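Local coordinates for reticulocyte binding protein (Streptococcus agalactiae COH1, PDB 3FAW), which probably hydrolyses alpha-1,6 links in pullulan and related alpha-glucans, as a secreted, peptidoglycan-anchored pullulanase of the streptococcal cell wall, at residues A[311-316]-A[382-387]; A[270-275]-A[614-619]; A[242-247]-A[364-369]; A[160-165]-A[199-204]. All coordinates share one frame; numbering follows the deposited sequence.

From the N terminus, interaction 4 comes first: 160-165 pairs with 199-204 and closes a short, helix-free loop, about half of it strand, within the carbohydrate-binding-module-48 region. Interaction 3 follows in series: its 242-247 segment, which follows strand 241-242, meets the start of helix 367-381; the two contacts touch, Phe243 N lying 2.9 Å from Tyr201 O. In the catalytic barrel, interaction 2 joins strand 269-273 to strand 614-618 over the longest loop. Interaction 1 falls wholly within that loop and meets interaction 2 through neighbouring strands, Gln314 N being 2.7 Å from Tyr271 O. Interaction 3 crosses both barrel contacts, since its segments alternate with theirs along the chain.

Interaction 1. Residues A[311-316]-A[382-387]; sequences THIQLL and RGMGVI
Thr311 opens the contact through its carbonyl, with Gly385 N lying in the carbonyl plane 2.7 Å from Thr311 O. Its OG1 instead meets ND1 of His312 in plane at the ring edge and also takes the backbone N of Val269, which would limit rotation of the imidazole. The His312 ring lies beside Gly385 CA, where no side chain stands in the way, and His312 crosses Ile387 obliquely, CB of His312 standing 3.7 Å from CD1 of Ile387. Ile313 is gripped by both neighbours of Val386: Ile313 N donates to Gly385 O (2.8 Å), and Ile313 O accepts from Ile387 N (2.8 Å) with the donor tilted 34° from the carbonyl plane. This alternation is the parallel register of the second and third strands of the TIM barrel, here 27° apart in direction and joined in sequence by a beta-alpha-beta crossover through helix 367-381. On the outer face, CD1 of Ile313 rests 4.0 Å from SD of Met384, whose chain bends at its last torsion (chi3 -74°); Leu302 and Leu305 of helix 302-308 pack there too. Gln314 points inward with Ile387, its OE1 4.0 Å from Ile387 CG2; this buried oxygen has no hydrogen-bonding partner in the model. Leu315 N donates almost straight to Ile387 O (2.9 Å), while Leu315 CD1 touches Val386 CG2 at 4.1 Å.

Interaction 2. Residues A[270-275]-A[614-619]; sequences IYEAHV and TAFIHS
Tyr271 and Ser619 meet through their hydroxyls, OH of Tyr271 lying 2.8 Å from OG of Ser619, a hydrogen bond whose proton is not settled because another acceptor is within reach; Glu622 OE2 also bonds to the tyrosine hydroxyl. CG of Tyr271 is anti to its backbone N (chi1 -174°), which carries the ring along the partner strand until one face lies beneath Ser619 N. That amide donates to Glu272 O at 2.9 Å.

On the other side of the sheet, Ile270, Glu272, Phe616 and His618 line the same face and touch in turn. The Phe616 ring rests obliquely on two residues of the first strand: its CD1 is 3.8 Å from CG2 of Ile270, and its CZ is 3.5 Å from CB of Glu272. The Glu272 chain is extended (chi1 -171°), bringing its CD to the edge of the Phe616 ring, in plane, with the carboxylate turned 67° from that ring. OE1 of Glu272 then meets CD2 of His618 at 3.3 Å, at the imidazole edge, while OE2 is bonded to ND1 of His573. A water accepts a weak bond from His618 NE2 and donates to Glu272 O. Beyond Phe616, the tip of Ile270, CD1, reaches CG2 of Thr614 at 4.0 Å.

Three further backbone bonds keep the strands parallel, among them Ile270 N to Ala615 O at 2.9 Å. Strand 269-273 is the first of the barrel and strand 614-618 the eighth, so this pairing is the seam that closes the TIM barrel of the alpha-amylase family.

Interaction 3. Residues A[242-247]-A[364-369]; sequences AFVNPS and DPSARI
Val244 sits between Pro365 and Ile369 and spreads its two methyls toward different partners. Its segment comes after strand 241-242, which pairs with strand 202-209, and before strand 269-273 of the catalytic TIM barrel, and it packs against the turn that leads into barrel helix 367-381. No hydrogen bond joins the segments directly, so the fit is one of side-chain orientation. CG1 of Val244, anti to its carbonyl carbon (chi1 -68°), lies against the proline ring, 3.9 Å from Pro365 CB and 3.6 Å from Ser366 OG. CG2 takes the place between backbone N and carbonyl carbon and meets Ile369 tip to tip, 3.9 Å from its CD1. Pro246 approaches that isoleucine methyl with its ring, CG of Pro246 standing 4.2 Å from CD1 of Ile369. At the other end, Ala242 points its CB at the pyrrolidine, 3.5 Å from CB of Pro365. That proline also touches Tyr202, which binds calcium together with Lys165 and Lys363.

Ahead of the helix, Asp364 supplies a capping bond: OD1 of Asp364 accepts from Ser366 N at 3.1 Å, reached from 43° above the carboxylate plane. Pro246 O is further held by Lys373 NZ, farther along the same helix. One water spans the two segments, accepting from Asn245 N at 2.9 Å and bonded to Ser366 OG at 2.8 Å.

Interaction 4. Residues A[160-165]-A[199-204]; sequences MIIYDK and TGYYYL. With CA (calcium ion), chain B.
Tyr163 and Leu204 form the apolar centre on one face of the strand pair, the rim of the tyrosine ring meeting the leucine with CE2 of Tyr163 4.0 Å from CG of Leu204. Tyr202 adjoins them, its CB 4.2 Å from CB of Tyr163, whose ring also makes a cation-pi contact with Lys240. The opposite face carries Ile162, whose CG2 meets CD2 of Tyr201 at 4.2 Å with the side chains at about a right angle. Met160 lies beside Tyr203 in a Met-aromatic contact, SD of Met160 being 5.1 Å from the centroid of the Tyr203 ring and 43° off its normal.

The backbones are antiparallel: Ile161 with Leu204 and Tyr163 with Tyr202 are hydrogen-bonded pairs, and Ile162 with Tyr203 is the non-hydrogen-bonded pair between them. Strands 157-164 and 202-209 belong to the antiparallel sheet of the carbohydrate-binding-module-48 region, a family with an immunoglobulin-like beta-sandwich fold.

Farther along the chain, CG of Lys165 occupies the position between backbone N and carbonyl carbon (chi1 61°) and makes a CH-pi contact over the face of Tyr201, 4.2 Å from the centroid of that ring and 17° off its normal. The extended lysine's NZ reaches a water that also donates to Thr199 O. Gly200 O lies over the centre of one face of Tyr202. At the polar edge a calcium ion is bound by Lys165 O at 2.4 Å, Tyr202 OH at 2.6 Å, Lys363 O and four waters; one of these waters donates to Gly200 O at 2.6 Å.

Interaction 1. Residues A[311-316]-A[382-387]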
# COMPACT_ATOMS: atom_id res chain seq x y z
N THR A 311 17.03 3.12 -5.10
CA THR A 311 17.49 1.94 -4.36
C THR A 311 16.44 0.83 -4.36
O THR A 311 16.78 -0.35 -4.47
CB THR A 311 17.85 2.29 -2.90
OG1 THR A 311 16.68 2.70 -2.19
CG2 THR A 311 18.90 3.40 -2.85
N HIS A 312 15.17 1.23 -4.23
CA HIS A 312 14.04 0.30 -4.13
C HIS A 312 12.96 0.57 -5.17
O HIS A 312 12.55 1.71 -5.39
CB HIS A 312 13.41 0.40 -2.74
CG HIS A 312 14.27 -0.14 -1.63
ND1 HIS A 312 15.34 0.56 -1.12
CD2 HIS A 312 14.21 -1.30 -0.94
CE1 HIS A 312 15.90 -0.15 -0.16
NE2 HIS A 312 15.23 -1.28 -0.03
N ILE A 313 12.50 -0.50 -5.82
CA ILE A 313 11.35 -0.42 -6.73
C ILE A 313 10.11 -0.92 -5.99
O ILE A 313 10.05 -2.08 -5.57
CB ILE A 313 11.60 -1.23 -8.01
CG1 ILE A 313 12.86 -0.74 -8.72
CG2 ILE A 313 10.40 -1.15 -8.94
CD1 ILE A 313 13.32 -1.63 -9.87
N GLN A 314 9.14 -0.03 -5.81
CA GLN A 314 7.87 -0.38 -5.19
C GLN A 314 6.83 -0.73 -6.25
O GLN A 314 6.54 0.07 -7.14
CB GLN A 314 7.37 0.78 -4.34
CG GLN A 314 6.07 0.50 -3.58
CD GLN A 314 5.73 1.60 -2.60
OE1 GLN A 314 6.53 1.93 -1.71
NE2 GLN A 314 4.54 2.17 -2.75
N LEU A 315 6.26 -1.93 -6.15
CA LEU A 315 5.25 -2.39 -7.10
C LEU A 315 3.85 -2.29 -6.50
O LEU A 315 3.60 -2.78 -5.40
CB LEU A 315 5.52 -3.83 -7.53
CG LEU A 315 6.87 -4.10 -8.19
CD1 LEU A 315 7.05 -5.59 -8.42
CD2 LEU A 315 7.02 -3.32 -9.50
N LEU A 316 2.95 -1.67 -7.25
CA LEU A 316 1.53 -1.68 -6.90
C LEU A 316 1.04 -3.14 -6.79
O LEU A 316 1.70 -4.04 -7.32
CB LEU A 316 0.70 -0.88 -7.93
CG LEU A 316 0.60 0.63 -7.61
CD1 LEU A 316 1.91 1.35 -7.95
CD2 LEU A 316 -0.58 1.29 -8.32
N ARG A 382 20.95 -5.83 -10.27
CA ARG A 382 21.28 -4.44 -10.58
C ARG A 382 21.44 -3.54 -9.35
O ARG A 382 21.35 -2.31 -9.45
CB ARG A 382 20.22 -3.86 -11.53
CG ARG A 382 20.25 -4.49 -12.92
CD ARG A 382 18.94 -4.28 -13.64
NE ARG A 382 19.01 -4.60 -15.07
CZ ARG A 382 18.99 -5.84 -15.58
NH1 ARG A 382 18.91 -6.91 -14.79
NH2 ARG A 382 19.04 -6.01 -16.89
N GLY A 383 21.68 -4.15 -8.19
CA GLY A 383 21.99 -3.40 -6.97
C GLY A 383 20.79 -2.70 -6.34
O GLY A 383 20.95 -1.81 -5.49
N MET A 384 19.59 -3.12 -6.73
CA MET A 384 18.36 -2.55 -6.21
C MET A 384 17.57 -3.55 -5.36
O MET A 384 17.92 -4.73 -5.29
CB MET A 384 17.50 -2.04 -7.37
CG MET A 384 18.07 -0.81 -8.04
SD MET A 384 17.02 -0.21 -9.37
CE MET A 384 17.34 -1.45 -10.63
N GLY A 385 16.52 -3.06 -4.71
CA GLY A 385 15.63 -3.88 -3.91
C GLY A 385 14.20 -3.74 -4.40
O GLY A 385 13.89 -2.83 -5.17
N VAL A 386 13.34 -4.64 -3.95
CA VAL A 386 11.93 -4.63 -4.31
C VAL A 386 11.07 -4.44 -3.06
O VAL A 386 11.36 -5.00 -2.01
CB VAL A 386 11.52 -5.93 -5.05
CG1 VAL A 386 11.55 -7.12 -4.10
CG2 VAL A 386 10.13 -5.78 -5.69
N ILE A 387 10.02 -3.63 -3.19
CA ILE A 387 9.04 -3.42 -2.12
C ILE A 387 7.66 -3.74 -2.68
O ILE A 387 7.31 -3.29 -3.76
CB ILE A 387 9.04 -1.95 -1.62
CG1 ILE A 387 10.39 -1.59 -0.99
CG2 ILE A 387 7.90 -1.72 -0.62
CD1 ILE A 387 10.51 -0.14 -0.57

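Interaction 2. Residues A[270-275]-A[614-619]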
# COMPACT_ATOMS: atom_id res chain seq x y z
N ILE A 270 12.89 5.35 -2.86
CA ILE A 270 11.86 4.43 -3.34
C ILE A 270 11.20 4.95 -4.62
O ILE A 270 10.90 6.14 -4.73
CB ILE A 270 10.79 4.18 -2.24
CG1 ILE A 270 11.43 3.55 -1.00
CG2 ILE A 270 9.65 3.29 -2.76
CD1 ILE A 270 10.49 3.40 0.19
N TYR A 271 10.99 4.05 -5.57
CA TYR A 271 10.40 4.36 -6.86
C TYR A 271 9.11 3.55 -7.03
O TYR A 271 9.17 2.31 -7.09
CB TYR A 271 11.40 4.02 -7.97
CG TYR A 271 10.98 4.42 -9.37
CD1 TYR A 271 11.19 5.72 -9.84
CD2 TYR A 271 10.40 3.50 -10.24
CE1 TYR A 271 10.81 6.09 -11.13
CE2 TYR A 271 10.01 3.85 -11.52
CZ TYR A 271 10.23 5.15 -11.97
OH TYR A 271 9.85 5.49 -13.24
N GLU A 272 7.96 4.23 -7.10
CA GLU A 272 6.65 3.56 -7.15
C GLU A 272 6.13 3.35 -8.57
O GLU A 272 5.74 4.31 -9.24
CB GLU A 272 5.62 4.34 -6.33
CG GLU A 272 4.28 3.60 -6.15
CD GLU A 272 3.11 4.51 -5.81
OE1 GLU A 272 3.09 5.67 -6.27
OE2 GLU A 272 2.20 4.07 -5.09
N ALA A 273 6.08 2.09 -9.00
CA ALA A 273 5.60 1.72 -10.34
C ALA A 273 4.52 0.63 -10.33
O ALA A 273 4.51 -0.26 -9.48
CB ALA A 273 6.78 1.27 -11.21
N HIS A 274 3.60 0.73 -11.29
CA HIS A 274 2.62 -0.30 -11.60
C HIS A 274 3.16 -1.15 -12.76
O HIS A 274 3.69 -0.61 -13.74
CB HIS A 274 1.31 0.38 -11.99
CG HIS A 274 0.13 -0.53 -12.11
ND1 HIS A 274 -0.08 -1.33 -13.22
CD2 HIS A 274 -0.93 -0.72 -11.30
CE1 HIS A 274 -1.21 -2.00 -13.06
NE2 HIS A 274 -1.75 -1.65 -11.91
N VAL A 275 3.05 -2.48 -12.65
CA VAL A 275 3.68 -3.41 -13.60
C VAL A 275 3.15 -3.26 -15.03
O VAL A 275 3.91 -3.41 -16.00
CB VAL A 275 3.51 -4.88 -13.14
CG1 VAL A 275 4.05 -5.85 -14.20
CG2 VAL A 275 4.23 -5.10 -11.82
N THR A 614 13.16 9.32 4.57
CA THR A 614 13.11 8.41 3.42
C THR A 614 12.51 9.13 2.20
O THR A 614 11.41 9.68 2.28
CB THR A 614 12.28 7.15 3.74
OG1 THR A 614 12.92 6.40 4.78
CG2 THR A 614 12.12 6.26 2.50
N ALA A 615 13.25 9.12 1.09
CA ALA A 615 12.83 9.80 -0.13
C ALA A 615 11.97 8.88 -0.99
O ALA A 615 12.32 7.72 -1.21
CB ALA A 615 14.04 10.29 -0.92
N PHE A 616 10.84 9.41 -1.46
CA PHE A 616 9.88 8.66 -2.27
C PHE A 616 9.62 9.39 -3.59
O PHE A 616 9.34 10.58 -3.59
CB PHE A 616 8.57 8.52 -1.48
CG PHE A 616 7.51 7.69 -2.17
CD1 PHE A 616 7.45 6.32 -1.95
CD2 PHE A 616 6.57 8.29 -2.99
CE1 PHE A 616 6.47 5.56 -2.56
CE2 PHE A 616 5.59 7.53 -3.61
CZ PHE A 616 5.53 6.16 -3.39
N ILE A 617 9.71 8.65 -4.70
CA ILE A 617 9.48 9.20 -6.03
C ILE A 617 8.41 8.38 -6.75
O ILE A 617 8.50 7.15 -6.81
CB ILE A 617 10.78 9.20 -6.88
CG1 ILE A 617 11.85 10.08 -6.23
CG2 ILE A 617 10.51 9.66 -8.30
CD1 ILE A 617 11.52 11.57 -6.18
N HIS A 618 7.40 9.05 -7.29
CA HIS A 618 6.38 8.40 -8.12
C HIS A 618 6.94 8.13 -9.51
O HIS A 618 7.60 8.99 -10.09
CB HIS A 618 5.13 9.29 -8.22
CG HIS A 618 4.07 8.76 -9.13
ND1 HIS A 618 3.44 9.31 -10.19
CD2 HIS A 618 3.52 7.50 -8.98
CE1 HIS A 618 2.54 8.39 -10.67
NE2 HIS A 618 2.61 7.31 -9.92
N SER A 619 6.68 6.94 -10.06
CA SER A 619 7.14 6.63 -11.41
C SER A 619 6.60 7.67 -12.38
O SER A 619 5.39 7.88 -12.46
CB SER A 619 6.71 5.23 -11.84
OG SER A 619 7.13 4.94 -13.16
O HOH W 1 2.97 4.40 -10.06

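Interaction 3. Residues A[242-247]-A[364-369]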
# COMPACT_ATOMS: atom_id res chain seq x y z
N ALA A 242 -4.93 -23.24 -6.49
CA ALA A 242 -4.13 -24.15 -7.31
C ALA A 242 -3.12 -24.89 -6.45
O ALA A 242 -2.60 -24.33 -5.48
CB ALA A 242 -3.42 -23.39 -8.43
N PHE A 243 -2.84 -26.14 -6.81
CA PHE A 243 -1.79 -26.91 -6.14
C PHE A 243 -0.45 -26.61 -6.79
O PHE A 243 -0.23 -26.96 -7.95
CB PHE A 243 -2.08 -28.42 -6.20
CG PHE A 243 -3.36 -28.83 -5.51
CD1 PHE A 243 -3.58 -28.52 -4.18
CD2 PHE A 243 -4.34 -29.54 -6.19
CE1 PHE A 243 -4.75 -28.89 -3.54
CE2 PHE A 243 -5.52 -29.91 -5.56
CZ PHE A 243 -5.72 -29.59 -4.24
N VAL A 244 0.43 -25.93 -6.05
CA VAL A 244 1.77 -25.59 -6.52
C VAL A 244 2.84 -25.78 -5.44
O VAL A 244 2.53 -25.88 -4.24
CB VAL A 244 1.85 -24.13 -7.04
CG1 VAL A 244 1.05 -23.96 -8.32
CG2 VAL A 244 1.39 -23.14 -5.96
N ASN A 245 4.09 -25.83 -5.88
CA ASN A 245 5.25 -25.94 -5.00
C ASN A 245 6.21 -24.76 -5.25
O ASN A 245 7.14 -24.88 -6.06
CB ASN A 245 5.96 -27.28 -5.22
CG ASN A 245 6.95 -27.62 -4.11
OD1 ASN A 245 7.48 -26.74 -3.43
ND2 ASN A 245 7.19 -28.91 -3.91
N PRO A 246 5.97 -23.62 -4.57
CA PRO A 246 6.76 -22.39 -4.74
C PRO A 246 8.28 -22.58 -4.73
O PRO A 246 8.97 -22.00 -5.57
CB PRO A 246 6.32 -21.54 -3.55
CG PRO A 246 4.91 -21.95 -3.32
CD PRO A 246 4.90 -23.43 -3.58
N SER A 247 8.77 -23.39 -3.80
CA SER A 247 10.22 -23.59 -3.61
C SER A 247 10.92 -24.20 -4.82
O SER A 247 12.12 -23.99 -5.02
CB SER A 247 10.47 -24.45 -2.37
OG SER A 247 9.87 -25.73 -2.50
N ASP A 364 -1.20 -21.42 -16.41
CA ASP A 364 -0.24 -22.23 -15.66
C ASP A 364 0.03 -21.55 -14.30
O ASP A 364 0.70 -20.52 -14.26
CB ASP A 364 1.06 -22.36 -16.48
CG ASP A 364 2.15 -23.17 -15.77
OD1 ASP A 364 1.98 -23.56 -14.59
OD2 ASP A 364 3.20 -23.40 -16.41
N PRO A 365 -0.49 -22.13 -13.19
CA PRO A 365 -0.38 -21.45 -11.90
C PRO A 365 1.05 -21.37 -11.33
O PRO A 365 1.31 -20.56 -10.44
CB PRO A 365 -1.28 -22.28 -10.98
CG PRO A 365 -1.34 -23.62 -11.60
CD PRO A 365 -1.19 -23.42 -13.08
N SER A 366 1.96 -22.19 -11.84
CA SER A 366 3.35 -22.16 -11.41
C SER A 366 4.14 -21.00 -12.04
O SER A 366 5.10 -20.51 -11.46
CB SER A 366 4.03 -23.49 -11.72
OG SER A 366 3.49 -24.53 -10.92
N ALA A 367 3.71 -20.57 -13.23
CA ALA A 367 4.45 -19.59 -14.02
C ALA A 367 4.66 -18.26 -13.29
O ALA A 367 5.79 -17.79 -13.18
CB ALA A 367 3.76 -19.36 -15.35
N ARG A 368 3.59 -17.67 -12.77
CA ARG A 368 3.65 -16.35 -12.12
C ARG A 368 4.59 -16.29 -10.92
O ARG A 368 5.20 -15.24 -10.67
CB ARG A 368 2.25 -15.88 -11.71
CG ARG A 368 1.55 -16.78 -10.70
CD ARG A 368 0.26 -17.32 -11.25
NE ARG A 368 -0.92 -16.73 -10.67
CZ ARG A 368 -2.13 -16.78 -11.22
NH1 ARG A 368 -2.34 -17.35 -12.40
NH2 ARG A 368 -3.14 -16.23 -10.58
N ILE A 369 4.70 -17.39 -10.18
CA ILE A 369 5.64 -17.50 -9.07
C ILE A 369 7.07 -17.44 -9.61
O ILE A 369 7.92 -16.71 -9.08
CB ILE A 369 5.41 -18.80 -8.27
CG1 ILE A 369 4.05 -18.75 -7.56
CG2 ILE A 369 6.54 -19.04 -7.26
CD1 ILE A 369 3.65 -20.05 -6.88
O HOH W 2 4.44 -26.03 -8.72

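Interaction 4. Residues A[160-165]-A[199-204]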
# COMPACT_ATOMS: atom_id res chain seq x y z
N MET A 160 -13.60 -30.85 -0.19
CA MET A 160 -12.79 -30.28 -1.26
C MET A 160 -13.33 -30.74 -2.62
O MET A 160 -13.61 -31.92 -2.82
CB MET A 160 -11.32 -30.69 -1.12
CG MET A 160 -10.38 -29.95 -2.07
SD MET A 160 -8.73 -30.65 -2.18
CE MET A 160 -7.97 -30.03 -0.67
N ILE A 161 -13.47 -29.79 -3.54
CA ILE A 161 -13.84 -30.08 -4.91
C ILE A 161 -12.63 -29.80 -5.78
O ILE A 161 -12.06 -28.71 -5.72
CB ILE A 161 -15.01 -29.19 -5.40
CG1 ILE A 161 -16.19 -29.26 -4.43
CG2 ILE A 161 -15.44 -29.61 -6.81
CD1 ILE A 161 -17.33 -28.35 -4.82
N ILE A 162 -12.23 -30.78 -6.59
CA ILE A 162 -11.01 -30.69 -7.39
C ILE A 162 -11.35 -30.55 -8.87
O ILE A 162 -12.20 -31.28 -9.39
CB ILE A 162 -10.08 -31.90 -7.14
CG1 ILE A 162 -9.76 -32.01 -5.64
CG2 ILE A 162 -8.80 -31.78 -7.94
CD1 ILE A 162 -8.77 -33.10 -5.28
N TYR A 163 -10.67 -29.61 -9.54
CA TYR A 163 -10.95 -29.27 -10.94
C TYR A 163 -9.75 -29.53 -11.83
O TYR A 163 -8.61 -29.29 -11.43
CB TYR A 163 -11.36 -27.80 -11.06
CG TYR A 163 -12.55 -27.41 -10.19
CD1 TYR A 163 -13.85 -27.44 -10.69
CD2 TYR A 163 -12.36 -27.02 -8.87
CE1 TYR A 163 -14.93 -27.08 -9.89
CE2 TYR A 163 -13.43 -26.66 -8.06
CZ TYR A 163 -14.71 -26.69 -8.58
OH TYR A 163 -15.78 -26.35 -7.78
N ASP A 164 -10.02 -30.01 -13.05
CA ASP A 164 -8.98 -30.34 -14.03
C ASP A 164 -8.03 -29.16 -14.29
O ASP A 164 -8.46 -28.06 -14.60
CB ASP A 164 -9.64 -30.78 -15.35
CG ASP A 164 -8.63 -31.25 -16.40
OD1 ASP A 164 -7.40 -31.18 -16.15
OD2 ASP A 164 -9.07 -31.69 -17.48
N LYS A 165 -6.74 -29.43 -14.16
CA LYS A 165 -5.69 -28.45 -14.45
C LYS A 165 -5.79 -27.84 -15.85
O LYS A 165 -5.53 -26.65 -16.03
CB LYS A 165 -4.31 -29.09 -14.25
CG LYS A 165 -4.01 -30.27 -15.16
CD LYS A 165 -2.64 -30.89 -14.86
CE LYS A 165 -2.34 -32.05 -15.79
NZ LYS A 165 -1.02 -32.69 -15.52
N THR A 199 -0.07 -31.53 -9.29
CA THR A 199 0.51 -30.25 -9.69
C THR A 199 -0.36 -29.59 -10.77
O THR A 199 -0.71 -30.23 -11.77
CB THR A 199 1.96 -30.42 -10.20
OG1 THR A 199 2.74 -31.14 -9.22
CG2 THR A 199 2.63 -29.07 -10.46
N GLY A 200 -0.73 -28.34 -10.55
CA GLY A 200 -1.53 -27.58 -11.52
C GLY A 200 -3.05 -27.74 -11.39
O GLY A 200 -3.79 -26.95 -11.97
N TYR A 201 -3.51 -28.74 -10.66
CA TYR A 201 -4.95 -28.93 -10.43
C TYR A 201 -5.50 -27.83 -9.51
O TYR A 201 -4.75 -27.24 -8.73
CB TYR A 201 -5.27 -30.31 -9.86
CG TYR A 201 -5.31 -31.42 -10.89
CD1 TYR A 201 -4.14 -32.03 -11.35
CD2 TYR A 201 -6.52 -31.87 -11.42
CE1 TYR A 201 -4.18 -33.06 -12.30
CE2 TYR A 201 -6.57 -32.89 -12.36
CZ TYR A 201 -5.40 -33.48 -12.80
OH TYR A 201 -5.45 -34.49 -13.73
N TYR A 202 -6.80 -27.58 -9.62
CA TYR A 202 -7.43 -26.49 -8.87
C TYR A 202 -8.45 -27.04 -7.87
O TYR A 202 -8.95 -28.15 -8.03
CB TYR A 202 -8.11 -25.52 -9.83
CG TYR A 202 -7.22 -25.02 -10.94
CD1 TYR A 202 -7.43 -25.40 -12.27
CD2 TYR A 202 -6.16 -24.17 -10.67
CE1 TYR A 202 -6.61 -24.93 -13.29
CE2 TYR A 202 -5.32 -23.70 -11.68
CZ TYR A 202 -5.56 -24.08 -12.99
OH TYR A 202 -4.74 -23.61 -13.99
N TYR A 203 -8.73 -26.26 -6.82
CA TYR A 203 -9.65 -26.70 -5.77
C TYR A 203 -10.45 -25.57 -5.12
O TYR A 203 -9.99 -24.43 -5.01
CB TYR A 203 -8.89 -27.51 -4.70
CG TYR A 203 -7.89 -26.72 -3.88
CD1 TYR A 203 -8.20 -26.27 -2.60
CD2 TYR A 203 -6.63 -26.42 -4.39
CE1 TYR A 203 -7.29 -25.54 -1.84
CE2 TYR A 203 -5.71 -25.69 -3.64
CZ TYR A 203 -6.04 -25.26 -2.37
OH TYR A 203 -5.13 -24.54 -1.64
N LEU A 204 -11.67 -25.91 -4.71
CA LEU A 204 -12.48 -25.08 -3.83
C LEU A 204 -12.89 -25.92 -2.63
O LEU A 204 -12.79 -27.15 -2.67
CB LEU A 204 -13.73 -24.56 -4.56
CG LEU A 204 -13.53 -23.51 -5.65
CD1 LEU A 204 -14.84 -23.25 -6.38
CD2 LEU A 204 -12.97 -22.21 -5.09
CA CA B . -4.07 -24.79 -16.20
O HOH W 3 -0.15 -32.69 -12.75
O HOH W 4 -2.97 -25.92 -14.24
O HOH W 5 -4.25 -25.00 -18.63
O HOH W 6 -6.25 -23.93 -16.67
O HOH W 7 -2.00 -25.96 -16.84